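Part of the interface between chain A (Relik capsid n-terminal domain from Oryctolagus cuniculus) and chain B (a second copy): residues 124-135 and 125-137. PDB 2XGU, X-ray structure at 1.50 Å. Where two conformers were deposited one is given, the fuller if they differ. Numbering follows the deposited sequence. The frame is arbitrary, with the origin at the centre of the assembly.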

# COMPACT_ATOMS: atom_id res chain seq x y z
N TYR A 124 3.14 -10.83 -0.97
CA TYR A 124 1.85 -10.91 -0.29
C TYR A 124 1.78 -9.91 0.87
O TYR A 124 0.75 -9.26 1.07
N ARG A 125 2.87 -9.81 1.63
CA ARG A 125 2.94 -8.82 2.70
C ARG A 125 2.71 -7.42 2.13
O ARG A 125 1.98 -6.62 2.73
N THR A 126 3.33 -7.12 0.99
CA THR A 126 3.10 -5.87 0.30
C THR A 126 1.62 -5.65 -0.05
O THR A 126 1.07 -4.59 0.23
N TRP A 127 0.96 -6.66 -0.61
CA TRP A 127 -0.47 -6.56 -0.91
C TRP A 127 -1.31 -6.27 0.34
O TRP A 127 -2.19 -5.41 0.32
N VAL A 128 -1.03 -6.97 1.43
CA VAL A 128 -1.81 -6.80 2.66
C VAL A 128 -1.60 -5.41 3.25
O VAL A 128 -2.56 -4.73 3.64
N LEU A 129 -0.35 -4.96 3.30
CA LEU A 129 -0.08 -3.62 3.81
C LEU A 129 -0.68 -2.54 2.90
O LEU A 129 -1.23 -1.56 3.40
N GLU A 130 -0.61 -2.73 1.59
CA GLU A 130 -1.26 -1.78 0.69
C GLU A 130 -2.77 -1.74 0.96
O GLU A 130 -3.36 -0.66 1.00
N ALA A 131 -3.39 -2.89 1.15
CA ALA A 131 -4.82 -2.95 1.40
C ALA A 131 -5.19 -2.24 2.70
O ALA A 131 -6.14 -1.46 2.74
N LEU A 132 -4.44 -2.51 3.76
CA LEU A 132 -4.65 -1.81 5.03
C LEU A 132 -4.51 -0.30 4.87
O LEU A 132 -5.35 0.48 5.33
N GLN A 133 -3.42 0.12 4.22
CA GLN A 133 -3.15 1.54 4.03
C GLN A 133 -4.28 2.23 3.29
O GLN A 133 -4.65 3.37 3.61
N GLU A 134 -4.85 1.55 2.29
CA GLU A 134 -5.93 2.11 1.48
C GLU A 134 -7.27 2.17 2.23
O GLU A 134 -8.21 2.83 1.79
N CYS A 135 -7.34 1.51 3.39
CA CYS A 135 -8.54 1.54 4.23
C CYS A 135 -8.29 2.31 5.52
O CYS A 135 -9.05 2.21 6.47
N ARG B 125 -2.74 8.97 -5.26
CA ARG B 125 -2.34 8.76 -3.87
C ARG B 125 -2.12 7.27 -3.63
O ARG B 125 -1.17 6.87 -2.96
N THR B 126 -3.00 6.44 -4.19
CA THR B 126 -2.83 4.99 -4.11
C THR B 126 -1.54 4.51 -4.78
O THR B 126 -0.81 3.69 -4.22
N TRP B 127 -1.24 5.03 -5.98
CA TRP B 127 0.01 4.68 -6.66
C TRP B 127 1.24 5.00 -5.83
O TRP B 127 2.19 4.22 -5.78
N VAL B 128 1.24 6.16 -5.17
CA VAL B 128 2.37 6.57 -4.36
C VAL B 128 2.50 5.69 -3.12
O VAL B 128 3.58 5.22 -2.80
N LEU B 129 1.39 5.45 -2.43
CA LEU B 129 1.42 4.53 -1.30
C LEU B 129 1.94 3.15 -1.69
O LEU B 129 2.72 2.53 -0.95
N GLU B 130 1.47 2.65 -2.83
CA GLU B 130 1.93 1.36 -3.34
C GLU B 130 3.43 1.40 -3.65
O GLU B 130 4.18 0.48 -3.29
N ALA B 131 3.88 2.47 -4.30
CA ALA B 131 5.29 2.58 -4.64
C ALA B 131 6.18 2.57 -3.40
O ALA B 131 7.21 1.90 -3.39
N LEU B 132 5.80 3.32 -2.37
CA LEU B 132 6.55 3.32 -1.12
C LEU B 132 6.63 1.92 -0.52
O LEU B 132 7.69 1.47 -0.09
N GLN B 133 5.50 1.23 -0.48
CA GLN B 133 5.48 -0.12 0.11
C GLN B 133 6.35 -1.10 -0.67
O GLN B 133 7.04 -1.94 -0.10
N GLU B 134 6.28 -1.00 -1.99
CA GLU B 134 7.00 -1.92 -2.86
C GLU B 134 8.51 -1.69 -2.79
O GLU B 134 9.30 -2.57 -3.15
N CYS B 135 8.92 -0.54 -2.29
CA CYS B 135 10.34 -0.21 -2.17
C CYS B 135 10.87 -0.41 -0.76
O CYS B 135 12.05 -0.19 -0.49
N GLN B 136 9.99 -0.82 0.15
CA GLN B 136 10.38 -1.03 1.53
C GLN B 136 11.31 -2.23 1.65
O GLN B 136 11.06 -3.29 1.08
N ARG B 137 12.40 -2.06 2.40
CA ARG B 137 13.35 -3.15 2.60
C ARG B 137 13.54 -3.52 4.07
O ARG B 137 13.61 -4.70 4.41

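Two copies of one helix pack side by side and run roughly antiparallel. Their N-to-C directions differ by 145°, and the axes come within 9.8 Å. E130(A) lies opposite E130(B), with CA atoms 6.0 Å apart. T126(A) pairs with Q133(B), and E134(A) with T126(B).

Q133(B) is the main knob, and its CA-to-CB bond points toward chain A. With chi1 t and chi2 p, the side chain sits among R125(A), T126(A), L129(A) and E130(A). Its CG lies 3.9 Å from CG2 of T126(A), and its OE1 lies 3.6 Å from CB of L129(A). NE2 of Q133(B) donates to O of water 1 at 2.7 Å. Water 1 in turn donates to O of Q133(B) at 2.7 Å and is hydrogen-bonded to OG1 of T126(A) at 2.9 Å. The water thus ties both ends of this glutamine to the other helix.

R125(A) starts sideways, but chi1, chi2 and chi3 are all t. This extended chain carries the guanidinium across to Q136(B). NH2 and NH1 of R125(A) both donate to OE1 of Q136(B), at 2.7 and 2.9 Å. The oxygen lies at the guanidinium edge, near its plane, so both nitrogens can reach it. Q136(B) also extends, with chi1 and chi2 t. Its OE1 accepts a further weak hydrogen bond from NE2 of Q133(B) at 3.0 Å.

R125(B) has the same t, t, t form, but meets chain A through water 3. Its NH2 donates to this water at 2.8 Å, and the water donates to O of Q133(A) at 2.6 Å. Q133(A) also points toward its partner helix. Its chi1 of -138° is between wells, and its CG packs 3.7 Å from CD2 of L129(B), a leucine with chi1 m and chi2 t.

Acidic side chains gather at the centre. E130 and E134 in both chains have chi1 m and chi2 t. OE2 of E130(A) is 2.6 Å from OE2 of E134(B), so close that one acid group probably holds a proton. OE2 of E134(A) and OE2 of E130(B) are farther apart, at 3.3 Å, and are not hydrogen-bonded. Water 2 lies near OE1 of E130(A) and OE2 of E130(B), at 3.0 and 3.4 Å.

The threonines, both chi1 m, place methyls against the glutamates. CG2 of T126(A) is 3.6 Å from CG of E134(B), and CG2 of T126(B) is 3.6 Å from OE2 of E134(A).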

# COMPACT_ATOMS: atom_id res chain seq x y z
CB TYR A 124 1.58 -12.32 0.24
CG TYR A 124 0.21 -12.51 0.86
CD1 TYR A 124 -0.93 -12.01 0.25
CD2 TYR A 124 0.07 -13.19 2.07
CE1 TYR A 124 -2.19 -12.19 0.79
CE2 TYR A 124 -1.19 -13.38 2.63
CZ TYR A 124 -2.31 -12.87 1.99
OH TYR A 124 -3.56 -13.06 2.53
CB ARG A 125 4.28 -8.90 3.43
CG ARG A 125 4.51 -7.78 4.44
CD ARG A 125 5.85 -7.95 5.14
NE ARG A 125 6.12 -6.83 6.04
CZ ARG A 125 6.64 -5.67 5.65
NH1 ARG A 125 6.99 -5.48 4.38
NH2 ARG A 125 6.81 -4.69 6.54
CB THR A 126 3.97 -5.79 -0.97
OG1 THR A 126 5.34 -5.65 -0.56
CG2 THR A 126 3.57 -4.60 -1.84
CB TRP A 127 -0.99 -7.87 -1.53
CG TRP A 127 -0.53 -8.12 -2.94
CD1 TRP A 127 0.26 -7.33 -3.70
CD2 TRP A 127 -0.85 -9.28 -3.74
NE1 TRP A 127 0.46 -7.91 -4.94
CE2 TRP A 127 -0.20 -9.11 -4.98
CE3 TRP A 127 -1.60 -10.43 -3.52
CZ2 TRP A 127 -0.30 -10.05 -6.00
CZ3 TRP A 127 -1.70 -11.37 -4.54
CH2 TRP A 127 -1.06 -11.17 -5.77
CB VAL A 128 -1.45 -7.90 3.68
CG1 VAL A 128 -2.17 -7.68 5.00
CG2 VAL A 128 -1.82 -9.27 3.12
CB LEU A 129 1.43 -3.43 4.07
CG LEU A 129 1.88 -4.11 5.37
CD1 LEU A 129 3.39 -4.36 5.45
CD2 LEU A 129 1.42 -3.30 6.60
CB GLU A 130 -0.98 -2.13 -0.77
CG GLU A 130 0.49 -1.89 -1.10
CD GLU A 130 0.87 -2.33 -2.49
OE1 GLU A 130 0.05 -3.01 -3.14
OE2 GLU A 130 1.99 -1.98 -2.93
CB ALA A 131 -5.30 -4.40 1.43
CB LEU A 132 -3.69 -2.33 6.10
CG LEU A 132 -3.96 -3.74 6.59
CD1 LEU A 132 -2.75 -4.31 7.31
CD2 LEU A 132 -5.17 -3.69 7.52
CB GLN A 133 -1.85 1.68 3.24
CG GLN A 133 -0.87 2.77 3.68
CD GLN A 133 -0.37 2.62 5.12
OE1 GLN A 133 -0.89 3.28 6.01
NE2 GLN A 133 0.64 1.80 5.34
CB GLU A 134 -6.05 1.36 0.14
CG GLU A 134 -4.80 1.54 -0.74
CD GLU A 134 -4.59 0.44 -1.78
OE1 GLU A 134 -5.57 -0.26 -2.14
OE2 GLU A 134 -3.44 0.27 -2.25
CB CYS A 135 -8.98 0.11 4.58
SG CYS A 135 -9.45 -0.90 3.18
CB ARG B 125 -3.38 9.35 -2.92
CG ARG B 125 -3.11 9.07 -1.44
CD ARG B 125 -4.20 9.67 -0.56
NE ARG B 125 -4.04 9.29 0.84
CZ ARG B 125 -4.58 8.21 1.38
NH1 ARG B 125 -5.34 7.39 0.64
NH2 ARG B 125 -4.38 7.94 2.67
CB THR B 126 -4.03 4.27 -4.70
OG1 THR B 126 -5.17 4.54 -3.88
CG2 THR B 126 -3.78 2.78 -4.74
CB TRP B 127 0.13 5.42 -8.00
CG TRP B 127 -0.80 4.91 -9.08
CD1 TRP B 127 -1.73 3.92 -8.98
CD2 TRP B 127 -0.88 5.40 -10.43
NE1 TRP B 127 -2.39 3.76 -10.19
CE2 TRP B 127 -1.88 4.67 -11.09
CE3 TRP B 127 -0.20 6.40 -11.15
CZ2 TRP B 127 -2.22 4.88 -12.43
CZ3 TRP B 127 -0.54 6.61 -12.49
CH2 TRP B 127 -1.54 5.85 -13.11
CB VAL B 128 2.29 8.06 -3.97
CG1 VAL B 128 3.41 8.42 -3.03
CG2 VAL B 128 2.37 8.92 -5.23
CB LEU B 129 0.02 4.41 -0.67
CG LEU B 129 -0.43 5.56 0.22
CD1 LEU B 129 -1.94 5.46 0.48
CD2 LEU B 129 0.35 5.57 1.54
CB GLU B 130 1.11 0.94 -4.57
CG GLU B 130 -0.34 0.56 -4.23
CD GLU B 130 -1.16 0.22 -5.46
OE1 GLU B 130 -0.65 0.42 -6.58
OE2 GLU B 130 -2.31 -0.23 -5.29
CB ALA B 131 5.56 3.83 -5.49
CB LEU B 132 5.90 4.27 -0.12
CG LEU B 132 5.97 5.77 -0.43
CD1 LEU B 132 5.01 6.56 0.46
CD2 LEU B 132 7.41 6.26 -0.25
CB GLN B 133 4.04 -0.65 0.18
CG GLN B 133 3.92 -1.92 1.01
CD GLN B 133 4.25 -1.65 2.45
OE1 GLN B 133 3.64 -0.78 3.07
NE2 GLN B 133 5.23 -2.36 2.99
CB GLU B 134 6.41 -1.84 -4.29
CG GLU B 134 4.99 -2.45 -4.34
CD GLU B 134 4.10 -1.97 -5.49
OE1 GLU B 134 4.62 -1.50 -6.51
OE2 GLU B 134 2.86 -2.08 -5.36
CB CYS B 135 10.59 1.24 -2.59
SG CYS B 135 10.46 1.46 -4.36
CB GLN B 136 9.14 -1.24 2.38
CG GLN B 136 9.43 -1.49 3.85
CD GLN B 136 8.16 -1.62 4.63
OE1 GLN B 136 7.64 -2.73 4.81
NE2 GLN B 136 7.62 -0.49 5.07
CB ARG B 137 14.69 -2.81 1.95
CG ARG B 137 14.64 -2.81 0.43
CD ARG B 137 14.19 -4.17 -0.09
NE ARG B 137 14.12 -4.20 -1.55
CZ ARG B 137 13.01 -3.95 -2.24
NH1 ARG B 137 13.03 -4.00 -3.57
NH2 ARG B 137 11.88 -3.66 -1.61
O HOH W 1 6.66 -4.11 1.52
O HOH W 2 -1.83 -3.55 -5.40
O HOH W 3 -5.87 5.58 2.83